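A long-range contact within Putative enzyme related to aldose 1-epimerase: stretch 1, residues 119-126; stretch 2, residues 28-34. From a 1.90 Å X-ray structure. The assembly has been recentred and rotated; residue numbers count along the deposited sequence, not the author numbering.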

# COMPACT_ATOMS: atom_id res chain seq x y z
N ALA A 119 10.81 -13.22 0.28
CA ALA A 119 10.64 -14.55 0.90
C ALA A 119 9.64 -14.36 2.03
O ALA A 119 9.63 -13.33 2.67
CB ALA A 119 12.02 -15.03 1.45
N LEU A 120 8.79 -15.33 2.25
CA LEU A 120 8.03 -15.35 3.48
C LEU A 120 8.87 -16.02 4.53
O LEU A 120 9.05 -17.26 4.55
CB LEU A 120 6.71 -16.07 3.24
CG LEU A 120 5.87 -16.42 4.49
CD1 LEU A 120 5.44 -15.08 5.12
CD2 LEU A 120 4.61 -17.23 4.17
N LYS A 121 9.42 -15.20 5.45
CA LYS A 121 10.41 -15.64 6.40
C LYS A 121 9.76 -16.24 7.63
O LYS A 121 10.30 -17.21 8.21
CB LYS A 121 11.27 -14.43 6.83
CG LYS A 121 12.44 -14.74 7.67
CD LYS A 121 13.13 -13.42 8.14
CE LYS A 121 14.49 -13.74 8.79
NZ LYS A 121 15.37 -14.62 7.90
N ALA A 122 8.64 -15.68 8.07
CA ALA A 122 8.02 -16.15 9.34
C ALA A 122 6.55 -15.84 9.35
O ALA A 122 6.10 -14.98 8.61
CB ALA A 122 8.69 -15.50 10.56
N HIS A 123 5.82 -16.52 10.23
CA HIS A 123 4.44 -16.23 10.43
C HIS A 123 3.98 -16.92 11.68
O HIS A 123 4.61 -17.86 12.12
CB HIS A 123 3.60 -16.68 9.18
CG HIS A 123 3.82 -18.10 8.80
ND1 HIS A 123 3.04 -19.13 9.30
CD2 HIS A 123 4.73 -18.68 7.98
CE1 HIS A 123 3.48 -20.28 8.83
NE2 HIS A 123 4.50 -20.03 8.01
N ASN A 124 2.92 -16.38 12.28
CA ASN A 124 2.20 -17.07 13.35
C ASN A 124 0.73 -16.71 13.30
O ASN A 124 0.32 -15.79 12.60
CB ASN A 124 2.84 -16.78 14.72
CG ASN A 124 2.75 -15.38 15.09
OD1 ASN A 124 1.77 -14.95 15.72
ND2 ASN A 124 3.80 -14.60 14.77
N GLU A 125 -0.09 -17.45 14.01
CA GLU A 125 -1.51 -17.19 13.92
C GLU A 125 -2.16 -17.64 15.23
O GLU A 125 -1.56 -18.41 16.00
CB GLU A 125 -2.08 -17.95 12.73
CG GLU A 125 -1.86 -19.45 12.75
CD GLU A 125 -2.11 -20.09 11.39
OE1 GLU A 125 -1.45 -19.68 10.36
OE2 GLU A 125 -2.97 -20.99 11.34
N ASP A 126 -3.33 -17.09 15.50
CA ASP A 126 -4.09 -17.47 16.67
C ASP A 126 -5.55 -17.27 16.29
O ASP A 126 -5.84 -17.08 15.12
CB ASP A 126 -3.62 -16.67 17.92
CG ASP A 126 -3.84 -15.15 17.81
OD1 ASP A 126 -4.58 -14.63 16.94
OD2 ASP A 126 -3.27 -14.42 18.64
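Stretch 2, residues 28-34: QLTPVLS

This is a small contact made mainly by side chains, in which a tight turn leading into a strand rests on one side of another strand and is tied to it by a single hydrogen bond amid apolar packing. Stretch 1 is a strand, extended except at Lys-121, where psi falls to -37°, and Leu-120, His-123 and Glu-125 direct their CA-to-CB bonds toward stretch 2. No backbone hydrogen bond joins the two; the nearest CA atoms, those of Glu-125 and Val-32, lie 8.4 Å apart, and the side chains fill the gap.

Stretch 2 folds back on itself, with Leu-29 N and Thr-30 N both donating to Leu-33 O, at 2.8 and 3.1 Å, before the chain continues as a strand from Leu-33. The hydroxyl of Thr-30 is a hub of hydrogen bonds here. Thr-30 OG1 accepts one from Val-32 N at 3.2 Å and a weak one from Leu-33 N at 3.1 Å, while donating across the contact to Glu-125 OE1 at 2.6 Å. A hydroxyl suits this place because it can accept from the turn and donate to a carboxylate at once. The long side chain of Glu-125 spans the distance between the backbones; its OE1 also lies 3.4 Å from Val-32 CG2, and its OE2 3.7 Å from Pro-31 CD, apolar groups that do not compete for its hydrogen bond.

His-123 offers a ring face to Leu-33, whose CD1 lies 3.8 Å from the imidazole centroid in a CH-pi contact. Thr-30 CG2 approaches His-123 CE1 to 3.5 Å, and this methyl lies near Glu-125 as well. Earlier in stretch 1, Leu-120 CD2 meets Leu-29 CD2 at 3.6 Å, branched aliphatic ends fitting together without any need for polar partners. Overall, the two stretches bury 297 Å² between them.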

# COMPACT_ATOMS: atom_id res chain seq x y z
N GLN A 28 -0.50 -25.96 1.32
CA GLN A 28 -1.17 -25.56 2.53
C GLN A 28 -0.05 -25.30 3.54
O GLN A 28 0.61 -26.23 3.99
CB GLN A 28 -2.05 -26.69 3.05
CG GLN A 28 -3.07 -26.23 4.14
CD GLN A 28 -4.15 -25.33 3.55
OE1 GLN A 28 -4.72 -25.63 2.49
NE2 GLN A 28 -4.49 -24.25 4.26
N LEU A 29 0.16 -24.04 3.92
CA LEU A 29 1.24 -23.74 4.92
C LEU A 29 0.77 -24.06 6.34
O LEU A 29 1.53 -24.65 7.13
CB LEU A 29 1.68 -22.26 4.83
CG LEU A 29 2.55 -21.87 3.61
CD1 LEU A 29 1.76 -21.58 2.38
CD2 LEU A 29 3.37 -20.57 3.96
N THR A 30 -0.44 -23.62 6.65
CA THR A 30 -1.11 -23.81 7.94
C THR A 30 -2.59 -23.93 7.67
O THR A 30 -3.03 -23.78 6.53
CB THR A 30 -0.86 -22.58 8.91
OG1 THR A 30 -1.65 -21.48 8.47
CG2 THR A 30 0.58 -22.21 9.01
N PRO A 31 -3.41 -24.20 8.71
CA PRO A 31 -4.83 -24.30 8.38
C PRO A 31 -5.41 -23.04 7.71
O PRO A 31 -6.41 -23.14 6.98
CB PRO A 31 -5.50 -24.53 9.77
CG PRO A 31 -4.39 -25.17 10.58
CD PRO A 31 -3.15 -24.48 10.13
N VAL A 32 -4.81 -21.85 7.93
CA VAL A 32 -5.39 -20.66 7.33
C VAL A 32 -4.58 -20.05 6.19
O VAL A 32 -5.08 -19.19 5.50
CB VAL A 32 -5.73 -19.58 8.37
CG1 VAL A 32 -6.63 -20.19 9.48
CG2 VAL A 32 -4.44 -19.07 8.95
N LEU A 33 -3.34 -20.49 6.04
CA LEU A 33 -2.38 -19.90 5.10
C LEU A 33 -2.09 -20.90 4.02
O LEU A 33 -1.69 -22.03 4.30
CB LEU A 33 -1.07 -19.62 5.80
CG LEU A 33 -0.86 -18.30 6.55
CD1 LEU A 33 0.56 -18.29 7.19
CD2 LEU A 33 -1.11 -17.09 5.66
N SER A 34 -2.21 -20.46 2.77
CA SER A 34 -1.89 -21.31 1.63
C SER A 34 -1.12 -20.50 0.63
O SER A 34 -1.21 -19.27 0.62
CB SER A 34 -3.18 -21.83 0.98
OG SER A 34 -4.00 -20.76 0.45